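Local coordinates for orotidine-5-phosphate decarboxylase/orotate phosphoribosyltransferase, putative (Ompdcase-oprtase, putative) (Leishmania infantum, PDB 3QW3), which probably catalyses the decarboxylation of orotidine 5'-phosphate to UMP, this chain being the decarboxylase part of a bifunctional UMP synthase, at residues A210-G215 with E246-I251; H42-A47 with A240-C245; S2-L7 with T193-V198; A47-A52 with L224-R229. All blocks are in the same frame, centred on the assembly; numbering follows the deposited sequence. Where two conformers were deposited one is given.

Contact 1. Residues A210-G215 with E246-I251; sequences ASLDAG and EEINAI
Leu212 of helix 208-215 reaches across to Ile251 and Ile248 of helix 237-253. Its chi1 of -71° sets CG anti to the carbonyl carbon and sends the branch out into the groove between the helices. The contact begins at the root of the side chain, where Leu212 CB lies 4.0 Å from Ile251 CG2. CG has no partner across the contact. CD1 does most of the touching. Leu212 CD1 meets Ile251 CD1 at 3.9 Å and lies 4.0 Å from Ile251 CG2, so it rests against both branches of the isoleucine. The same methyl also touches Ile251 CB. It reaches the second isoleucine too, with Leu212 CD1 4.2 Å from Ile248 CG2. CD2 turns elsewhere, to Ile225 of strand 223-227. The side chains of Leu212 and Ile251 meet at about a right angle. On the exposed side, Asp213 OD1 comes within 4.2 Å of Ile251 CG2. This is a plain van der Waals touch, since the carboxylate has its salt bridge through OD2 to Lys209 on its own helix. No hydrogen bond joins the two segments, and aliphatic packing carries the contact. The local helix axes approach to 10.7 Å and cross at -46°. That spacing leaves room for a layer of branched side chains between them. Ile248 also packs inward on Ile225, and Leu212 on Met223. Two helices side by side over the strand that lies between them in sequence are characteristic of the outer helical layer of a TIM barrel.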
# COMPACT_ATOMS: atom_id res chain seq x y z
N ALA A 210 -4.69 20.37 -21.42
CA ALA A 210 -5.07 21.01 -20.16
C ALA A 210 -4.20 20.54 -18.99
O ALA A 210 -3.82 21.35 -18.14
CB ALA A 210 -6.55 20.77 -19.87
N SER A 211 -3.88 19.25 -18.97
CA SER A 211 -3.03 18.65 -17.93
C SER A 211 -1.63 19.25 -17.95
O SER A 211 -1.10 19.63 -16.90
CB SER A 211 -2.96 17.13 -18.10
OG SER A 211 -4.26 16.56 -18.07
N LEU A 212 -1.03 19.32 -19.14
CA LEU A 212 0.31 19.88 -19.29
C LEU A 212 0.36 21.36 -18.95
O LEU A 212 1.28 21.81 -18.27
CB LEU A 212 0.85 19.61 -20.70
CG LEU A 212 1.21 18.14 -20.98
CD1 LEU A 212 1.34 17.86 -22.48
CD2 LEU A 212 2.48 17.73 -20.24
N ASP A 213 -0.63 22.12 -19.41
CA ASP A 213 -0.72 23.54 -19.07
C ASP A 213 -0.79 23.77 -17.57
O ASP A 213 -0.19 24.71 -17.05
CB ASP A 213 -1.94 24.17 -19.76
CG ASP A 213 -1.71 24.40 -21.24
OD1 ASP A 213 -0.60 24.14 -21.75
OD2 ASP A 213 -2.66 24.85 -21.91
N ALA A 214 -1.52 22.91 -16.87
CA ALA A 214 -1.70 23.05 -15.43
C ALA A 214 -0.49 22.56 -14.64
O ALA A 214 -0.12 23.16 -13.63
CB ALA A 214 -2.95 22.30 -14.98
N GLY A 215 0.13 21.48 -15.12
CA GLY A 215 1.12 20.74 -14.33
C GLY A 215 2.59 20.92 -14.65
O GLY A 215 3.44 20.61 -13.81
N GLU A 246 5.53 12.91 -29.32
CA GLU A 246 5.62 14.11 -30.15
C GLU A 246 4.56 15.15 -29.81
O GLU A 246 4.84 16.35 -29.81
CB GLU A 246 5.58 13.75 -31.63
CG GLU A 246 6.81 13.00 -32.09
CD GLU A 246 6.70 12.46 -33.51
OE1 GLU A 246 5.63 12.61 -34.14
OE2 GLU A 246 7.69 11.87 -33.98
N GLU A 247 3.35 14.69 -29.52
CA GLU A 247 2.26 15.58 -29.13
C GLU A 247 2.58 16.28 -27.82
O GLU A 247 2.34 17.48 -27.69
CB GLU A 247 0.94 14.81 -29.01
CG GLU A 247 -0.29 15.70 -28.85
CD GLU A 247 -0.44 16.73 -29.97
OE1 GLU A 247 -0.24 16.38 -31.16
OE2 GLU A 247 -0.75 17.90 -29.66
N ILE A 248 3.12 15.54 -26.86
CA ILE A 248 3.54 16.13 -25.59
C ILE A 248 4.60 17.20 -25.83
O ILE A 248 4.45 18.32 -25.34
CB ILE A 248 4.09 15.06 -24.60
CG1 ILE A 248 2.94 14.17 -24.10
CG2 ILE A 248 4.79 15.72 -23.40
CD1 ILE A 248 3.41 12.88 -23.47
N ASN A 249 5.63 16.86 -26.60
CA ASN A 249 6.72 17.80 -26.89
C ASN A 249 6.26 19.04 -27.64
O ASN A 249 6.75 20.13 -27.36
CB ASN A 249 7.85 17.11 -27.65
CG ASN A 249 8.67 16.17 -26.78
OD1 ASN A 249 8.60 16.21 -25.54
ND2 ASN A 249 9.47 15.33 -27.42
N ALA A 250 5.34 18.89 -28.58
CA ALA A 250 4.80 20.04 -29.32
C ALA A 250 4.15 21.05 -28.37
O ALA A 250 4.30 22.26 -28.54
CB ALA A 250 3.81 19.57 -30.40
N ILE A 251 3.44 20.54 -27.35
CA ILE A 251 2.85 21.39 -26.32
C ILE A 251 3.93 22.06 -25.46
O ILE A 251 3.86 23.26 -25.20
CB ILE A 251 1.80 20.61 -25.47
CG1 ILE A 251 0.60 20.20 -26.35
CG2 ILE A 251 1.32 21.43 -24.27
CD1 ILE A 251 -0.24 19.05 -25.79

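Contact 2. Residues H42-A47 with A240-C245; sequences HEYAAA and AAKELC
The hydroxyl of Tyr44 lies against the aliphatic chain of Lys242. Tyr44 OH is 3.3 Å from Lys242 CE and almost as near to CD and CG, yet no hydrogen bond crosses between the segments. The charged end of the lysine is engaged elsewhere, in a salt bridge from NZ to Glu246 on the same helix. Most of the contact is made by one face of the tyrosine ring. Lys242 CA stands over its centre, 3.8 Å from the Tyr44 centroid and 9° off the ring normal, as a CH-pi contact. With CG anti to the backbone N (chi1 -177°), the lysine runs along that face, pointing the same way as the tyrosine, and Lys242 CG comes within 3.5 Å of Tyr44 CZ. Cys245 approaches differently. Cys245 SG lies at the ring edge, 5.4 Å from the Tyr44 centroid, a sulfur-aromatic contact. Nearer the backbone, Tyr44 CB packs 3.9 Å from Cys245 CB. Tyr44 CB also touches the Ala241 methyl, one turn earlier on the helix. The Tyr44 carbonyl is tied to Ser14 OG. The loop bearing Tyr44 joins helix 27-41 to strand 47-50, at the N-terminal end of the barrel strands. It meets the flank of helix 237-253, whose Ala241 also packs on Leu16 of strand 16-20 and on Leu231 of the short helix 229-232.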
# COMPACT_ATOMS: atom_id res chain seq x y z
N HIS A 42 10.52 1.82 -26.56
CA HIS A 42 11.65 2.37 -25.79
C HIS A 42 12.28 3.65 -26.38
O HIS A 42 12.75 4.50 -25.63
CB HIS A 42 12.73 1.32 -25.52
CG HIS A 42 13.49 0.89 -26.73
ND1 HIS A 42 14.69 1.46 -27.09
CD2 HIS A 42 13.22 -0.04 -27.67
CE1 HIS A 42 15.13 0.90 -28.20
NE2 HIS A 42 14.26 -0.02 -28.58
N GLU A 43 12.26 3.79 -27.71
CA GLU A 43 12.80 5.00 -28.34
C GLU A 43 12.07 6.26 -27.88
O GLU A 43 12.64 7.35 -27.89
CB GLU A 43 12.76 4.88 -29.87
N TYR A 44 10.83 6.10 -27.42
CA TYR A 44 9.99 7.23 -27.04
C TYR A 44 9.58 7.24 -25.57
O TYR A 44 8.74 8.05 -25.17
CB TYR A 44 8.76 7.29 -27.96
CG TYR A 44 9.16 7.44 -29.40
CD1 TYR A 44 9.55 8.68 -29.90
CD2 TYR A 44 9.21 6.34 -30.26
CE1 TYR A 44 9.96 8.83 -31.22
CE2 TYR A 44 9.61 6.48 -31.58
CZ TYR A 44 9.98 7.73 -32.05
OH TYR A 44 10.39 7.88 -33.36
N ALA A 45 10.20 6.38 -24.77
CA ALA A 45 9.83 6.23 -23.36
C ALA A 45 10.79 6.97 -22.43
O ALA A 45 12.01 6.81 -22.54
CB ALA A 45 9.76 4.76 -22.98
N ALA A 46 10.23 7.78 -21.53
CA ALA A 46 11.00 8.42 -20.46
C ALA A 46 11.13 7.49 -19.26
O ALA A 46 12.08 7.59 -18.49
CB ALA A 46 10.35 9.72 -20.04
N ALA A 47 10.16 6.59 -19.10
CA ALA A 47 10.14 5.64 -17.99
C ALA A 47 9.24 4.47 -18.32
O ALA A 47 8.40 4.57 -19.23
CB ALA A 47 9.66 6.32 -16.70
N ALA A 240 2.01 4.60 -31.87
CA ALA A 240 1.26 5.24 -30.80
C ALA A 240 2.17 5.99 -29.83
O ALA A 240 1.88 7.11 -29.44
CB ALA A 240 0.42 4.20 -30.04
N ALA A 241 3.28 5.36 -29.46
CA ALA A 241 4.22 5.96 -28.52
C ALA A 241 4.91 7.15 -29.17
O ALA A 241 5.08 8.20 -28.54
CB ALA A 241 5.24 4.93 -28.04
N LYS A 242 5.29 7.00 -30.43
CA LYS A 242 5.89 8.09 -31.19
C LYS A 242 4.96 9.29 -31.22
O LYS A 242 5.37 10.40 -30.90
CB LYS A 242 6.25 7.63 -32.61
CG LYS A 242 6.95 8.69 -33.46
CD LYS A 242 7.35 8.12 -34.83
CE LYS A 242 8.26 9.08 -35.61
NZ LYS A 242 7.55 10.32 -36.05
N GLU A 243 3.69 9.06 -31.58
CA GLU A 243 2.70 10.14 -31.67
C GLU A 243 2.46 10.84 -30.33
O GLU A 243 2.42 12.06 -30.27
CB GLU A 243 1.39 9.62 -32.27
CG GLU A 243 0.26 10.66 -32.30
CD GLU A 243 -0.95 10.20 -33.10
OE1 GLU A 243 -2.06 10.74 -32.89
OE2 GLU A 243 -0.79 9.31 -33.96
N LEU A 244 2.29 10.05 -29.26
CA LEU A 244 2.07 10.61 -27.93
C LEU A 244 3.26 11.42 -27.45
O LEU A 244 3.10 12.52 -26.94
CB LEU A 244 1.77 9.50 -26.92
CG LEU A 244 0.39 8.83 -26.91
CD1 LEU A 244 0.47 7.55 -26.10
CD2 LEU A 244 -0.68 9.76 -26.35
N CYS A 245 4.46 10.87 -27.64
CA CYS A 245 5.70 11.58 -27.29
C CYS A 245 5.78 12.93 -28.02
O CYS A 245 6.07 13.96 -27.41
CB CYS A 245 6.92 10.72 -27.62
SG CYS A 245 8.51 11.52 -27.25

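Contact 3. Residues S2-L7 with T193-V198; sequences SFFDLL and TLWFLV
Leu7 sets a methyl squarely over the indole of Trp195. Leu7 CD2 is 3.5 Å from the centroid of the Trp195 six-membered ring and only 6° off the ring normal, a close CH-pi contact. The two side chains come from opposite directions. Leu7 holds CG anti to the backbone N (chi1 -173°), which carries its branch off the helix and over the indole. Behind that methyl, Leu7 CG is 3.9 Å from Trp195 CH2. Phe4 adds its ring near the pyrrole side of the indole. The Phe4 centroid is 5.0 Å from that of the Trp195 five-membered ring, with the planes at 38°, so the pair is oblique. The shortest carbon distance in this pair is doubtful.

Further back, neighbours set these groups in place. Phe3 puts CD2 over the centre of the Phe4 ring, 3.6 Å above its plane. Both phenylalanines also touch Ala129 of strand 129-135. Trp195 has a cation-pi partner in Arg217 and packs on Phe131, while its backbone is bonded to Leu174 of strand 172-176. The start of helix 3-11 is secured by a capping box. Asp5 N donates to Ser2 OG at 3.0 Å, and the return bond from Ser2 N to Asp5 OD2 is weak at 3.4 Å.

Trp195 belongs to the segment that leads to strand 196-198, and Leu7 also reaches Leu224 of strand 223-227. Helix 3-11 thus lies across the N-terminal mouth of the strands, a helix closing the bottom of a TIM barrel.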
# COMPACT_ATOMS: atom_id res chain seq x y z
N SER A 2 21.33 8.23 -10.54
CA SER A 2 20.07 8.33 -9.79
C SER A 2 18.85 8.30 -10.71
O SER A 2 18.97 8.49 -11.93
CB SER A 2 20.04 9.62 -8.96
OG SER A 2 19.60 10.72 -9.74
N PHE A 3 17.68 8.08 -10.12
CA PHE A 3 16.44 8.14 -10.87
C PHE A 3 16.29 9.47 -11.61
O PHE A 3 15.95 9.48 -12.80
CB PHE A 3 15.23 7.93 -9.94
CG PHE A 3 13.92 8.17 -10.62
CD1 PHE A 3 13.31 7.15 -11.35
CD2 PHE A 3 13.31 9.42 -10.57
CE1 PHE A 3 12.10 7.38 -12.00
CE2 PHE A 3 12.09 9.65 -11.22
CZ PHE A 3 11.50 8.61 -11.93
N PHE A 4 16.53 10.58 -10.92
CA PHE A 4 16.35 11.89 -11.53
C PHE A 4 17.44 12.26 -12.54
O PHE A 4 17.17 13.03 -13.47
CB PHE A 4 16.11 12.98 -10.48
CG PHE A 4 14.76 12.88 -9.83
CD1 PHE A 4 13.60 13.22 -10.54
CD2 PHE A 4 14.63 12.41 -8.53
CE1 PHE A 4 12.34 13.10 -9.95
CE2 PHE A 4 13.37 12.29 -7.93
CZ PHE A 4 12.23 12.64 -8.64
N ASP A 5 18.63 11.69 -12.39
CA ASP A 5 19.68 11.81 -13.43
C ASP A 5 19.22 11.13 -14.72
O ASP A 5 19.38 11.68 -15.81
CB ASP A 5 20.99 11.15 -12.97
CG ASP A 5 21.71 11.95 -11.91
OD1 ASP A 5 21.49 13.18 -11.80
OD2 ASP A 5 22.52 11.33 -11.18
N LEU A 6 18.67 9.93 -14.58
CA LEU A 6 18.16 9.18 -15.72
C LEU A 6 16.96 9.89 -16.32
O LEU A 6 16.88 10.07 -17.53
CB LEU A 6 17.81 7.74 -15.33
CG LEU A 6 18.97 6.82 -14.91
CD1 LEU A 6 18.43 5.56 -14.26
CD2 LEU A 6 19.84 6.46 -16.11
N LEU A 7 16.02 10.31 -15.46
CA LEU A 7 14.80 10.95 -15.96
C LEU A 7 15.06 12.28 -16.64
O LEU A 7 14.48 12.56 -17.70
CB LEU A 7 13.76 11.11 -14.85
CG LEU A 7 12.38 11.61 -15.30
CD1 LEU A 7 11.73 10.63 -16.29
CD2 LEU A 7 11.48 11.82 -14.08
N THR A 193 8.22 22.49 -7.61
CA THR A 193 9.40 21.83 -8.16
C THR A 193 9.29 20.31 -8.35
O THR A 193 10.09 19.71 -9.08
CB THR A 193 10.70 22.13 -7.36
OG1 THR A 193 10.65 21.46 -6.09
CG2 THR A 193 10.89 23.62 -7.16
N LEU A 194 8.32 19.67 -7.69
CA LEU A 194 8.27 18.21 -7.70
C LEU A 194 7.83 17.64 -9.03
O LEU A 194 7.01 18.23 -9.72
CB LEU A 194 7.35 17.69 -6.59
CG LEU A 194 7.66 18.13 -5.16
CD1 LEU A 194 6.80 17.34 -4.21
CD2 LEU A 194 9.14 17.97 -4.82
N TRP A 195 8.37 16.48 -9.39
CA TRP A 195 7.87 15.72 -10.53
C TRP A 195 6.52 15.13 -10.17
O TRP A 195 6.32 14.65 -9.04
CB TRP A 195 8.83 14.60 -10.90
CG TRP A 195 9.91 15.04 -11.81
CD1 TRP A 195 11.10 15.63 -11.46
CD2 TRP A 195 9.92 14.94 -13.23
NE1 TRP A 195 11.85 15.89 -12.59
CE2 TRP A 195 11.14 15.48 -13.69
CE3 TRP A 195 9.01 14.44 -14.18
CZ2 TRP A 195 11.48 15.54 -15.05
CZ3 TRP A 195 9.34 14.50 -15.53
CH2 TRP A 195 10.57 15.04 -15.95
N PHE A 196 5.59 15.17 -11.12
CA PHE A 196 4.30 14.50 -10.95
C PHE A 196 4.28 13.27 -11.85
O PHE A 196 4.68 13.34 -13.02
CB PHE A 196 3.11 15.39 -11.35
CG PHE A 196 2.95 16.67 -10.56
CD1 PHE A 196 3.71 16.94 -9.41
CD2 PHE A 196 1.98 17.59 -10.95
CE1 PHE A 196 3.52 18.14 -8.71
CE2 PHE A 196 1.79 18.78 -10.24
CZ PHE A 196 2.56 19.05 -9.13
N LEU A 197 3.81 12.15 -11.31
CA LEU A 197 3.48 10.99 -12.12
C LEU A 197 2.00 11.12 -12.40
O LEU A 197 1.20 11.17 -11.46
CB LEU A 197 3.81 9.69 -11.38
CG LEU A 197 3.40 8.37 -12.04
CD1 LEU A 197 4.08 8.14 -13.39
CD2 LEU A 197 3.69 7.20 -11.09
N VAL A 198 1.64 11.18 -13.68
CA VAL A 198 0.31 11.59 -14.10
C VAL A 198 -0.37 10.47 -14.89
O VAL A 198 -0.14 10.33 -16.10
CB VAL A 198 0.38 12.91 -14.93
CG1 VAL A 198 -1.01 13.39 -15.33
CG2 VAL A 198 1.08 13.99 -14.13

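Contact 4. Residues A47-A52 with L224-R229; sequences AYKPNA and LINVSR. With SO4 (sulfate ion), chain E; SO4 (sulfate ion), chain D.
Lys49 and Asn226 lie toward the C-terminal ends of the barrel strands, the end where enzymes of this family bind substrate, and probably line that pocket. They stand on strands 47-50 and 223-227, which are separated by strand 16-20, so side chains rather than backbone bonds join them. The lysine and the asparagine cross at about a right angle, with Lys49 CE 3.3 Å from Asn226 ND2. Lys49 leaves its strand extended, then bends at chi3 (74°) and chi4 (65°); the bends lay CE against the Asn226 amide and bring NZ to a sulfate. Lys49 NZ donates to O2 of this chain D sulfate at 2.8 Å and forms a salt bridge with Asp82. Water 1 links the polar groups: it is 3.0 Å from Lys49 NZ and is also hydrogen-bonded to Asn226 OD1 and to O3 of the same sulfate.

A second anion site follows directly on strand 223-227. Ser228 N donates to O2 of the chain E sulfate at 2.9 Å, and Arg229 N to its O3, also at 2.9 Å. Gly230 N adds a further bond. A sulfate held by backbone amides at the start of helix 229-232 is consistent with the phosphate-binding site of phosphate-recognising TIM barrels, although both ions probably come from the crystallisation liquor. Ser228 OG is hydrogen-bonded to Asp21. Deeper in the barrel the chemistry becomes apolar. Ala47 CB lies 4.0 Å from Leu224 CD1, though that leucine has two conformers and the distance is doubtful. Leu224 and Asn226 also rest on Cys17 of the intervening strand.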
# COMPACT_ATOMS: atom_id res chain seq x y z
N ALA A 47 10.16 6.59 -19.10
CA ALA A 47 10.14 5.64 -17.99
C ALA A 47 9.24 4.47 -18.32
O ALA A 47 8.40 4.57 -19.23
CB ALA A 47 9.66 6.32 -16.70
N TYR A 48 9.44 3.36 -17.61
CA TYR A 48 8.47 2.26 -17.59
C TYR A 48 7.89 2.09 -16.20
O TYR A 48 8.58 2.33 -15.20
CB TYR A 48 9.10 0.95 -18.08
CG TYR A 48 9.32 0.97 -19.58
CD1 TYR A 48 8.31 0.58 -20.45
CD2 TYR A 48 10.52 1.43 -20.11
CE1 TYR A 48 8.50 0.62 -21.83
CE2 TYR A 48 10.72 1.47 -21.49
CZ TYR A 48 9.71 1.07 -22.34
OH TYR A 48 9.90 1.12 -23.70
N LYS A 49 6.62 1.71 -16.14
CA LYS A 49 5.91 1.53 -14.87
C LYS A 49 5.26 0.14 -14.78
O LYS A 49 4.09 -0.05 -15.14
CB LYS A 49 4.87 2.64 -14.67
CG LYS A 49 4.22 2.63 -13.27
CD LYS A 49 3.29 3.82 -13.04
CE LYS A 49 1.95 3.70 -13.79
NZ LYS A 49 1.06 2.60 -13.37
N PRO A 50 6.02 -0.85 -14.29
CA PRO A 50 5.42 -2.17 -14.10
C PRO A 50 4.40 -2.20 -12.97
O PRO A 50 4.58 -1.54 -11.94
CB PRO A 50 6.62 -3.07 -13.77
CG PRO A 50 7.67 -2.15 -13.31
CD PRO A 50 7.47 -0.87 -14.04
N ASN A 51 3.34 -2.96 -13.20
CA ASN A 51 2.23 -3.13 -12.28
C ASN A 51 2.54 -4.22 -11.25
O ASN A 51 2.50 -5.41 -11.57
CB ASN A 51 0.99 -3.52 -13.10
CG ASN A 51 -0.31 -3.43 -12.31
OD1 ASN A 51 -1.31 -2.88 -12.80
ND2 ASN A 51 -0.31 -3.97 -11.11
N ALA A 52 2.85 -3.81 -10.02
CA ALA A 52 3.28 -4.77 -8.98
C ALA A 52 2.21 -5.82 -8.69
O ALA A 52 2.54 -6.99 -8.43
CB ALA A 52 3.68 -4.03 -7.70
N LEU A 224 5.37 13.42 -15.69
CA LEU A 224 5.61 12.12 -16.29
C LEU A 224 4.24 11.55 -16.63
O LEU A 224 3.47 11.18 -15.73
CB LEU A 224 6.37 11.20 -15.32
CG LEU A 224 7.68 10.52 -15.72
CD1 LEU A 224 8.00 9.40 -14.73
CD2 LEU A 224 7.70 10.00 -17.17
N ILE A 225 3.93 11.52 -17.92
CA ILE A 225 2.60 11.12 -18.40
C ILE A 225 2.51 9.62 -18.65
O ILE A 225 3.07 9.12 -19.63
CB ILE A 225 2.22 11.87 -19.71
CG1 ILE A 225 2.41 13.39 -19.57
CG2 ILE A 225 0.79 11.49 -20.17
CD1 ILE A 225 1.59 14.04 -18.49
N ASN A 226 1.79 8.92 -17.79
CA ASN A 226 1.68 7.48 -17.93
C ASN A 226 0.55 7.10 -18.88
O ASN A 226 -0.55 7.63 -18.78
CB ASN A 226 1.46 6.79 -16.58
CG ASN A 226 1.35 5.29 -16.71
OD1 ASN A 226 0.25 4.72 -16.68
ND2 ASN A 226 2.49 4.62 -16.88
N VAL A 227 0.86 6.18 -19.79
CA VAL A 227 -0.16 5.58 -20.64
C VAL A 227 -0.04 4.07 -20.57
O VAL A 227 1.06 3.51 -20.72
CB VAL A 227 -0.04 6.06 -22.11
CG1 VAL A 227 -1.14 5.43 -22.97
CG2 VAL A 227 -0.15 7.58 -22.19
N SER A 228 -1.16 3.41 -20.31
CA SER A 228 -1.19 1.95 -20.28
C SER A 228 -1.97 1.39 -21.46
O SER A 228 -1.37 1.03 -22.48
CB SER A 228 -1.76 1.45 -18.95
OG SER A 228 -1.84 0.04 -18.95
N ARG A 229 -3.29 1.35 -21.33
CA ARG A 229 -4.17 0.76 -22.36
C ARG A 229 -4.05 1.43 -23.72
O ARG A 229 -4.06 0.75 -24.75
S SO4 E . -4.71 4.23 -19.72
O1 SO4 E . -5.86 4.93 -19.16
O2 SO4 E . -3.49 4.89 -19.28
O3 SO4 E . -4.71 2.84 -19.25
O4 SO4 E . -4.78 4.25 -21.18
S SO4 D . -2.59 3.53 -13.69
O1 SO4 D . -3.30 3.40 -12.42
O2 SO4 D . -1.30 4.16 -13.46
O3 SO4 D . -2.39 2.20 -14.27
O4 SO4 D . -3.39 4.33 -14.61
O HOH W 1 -0.16 1.92 -16.07

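Contacts 3 and 4 lie in the buried barrel interior, contact 3 at its floor and contact 4 between two strands of its wall. Contacts 1 and 2 are further out and only partly buried. Both of these use helix 237-253: contact 1 joins it to a neighbouring helix, contact 2 to a loop at the N-terminal ends of the strands. Contacts 3 and 4 reach neighbouring strands of one sheet, and Leu224 probably hydrogen-bonds to Phe196 and Val198 through its backbone. Ile225 connects contact 4 to the isoleucine and leucine layer of contact 1. Chemistry follows place: aliphatic in contact 1, ring against chain and sulfur in contact 2, indole packing in contact 3, and anions with water in contact 4.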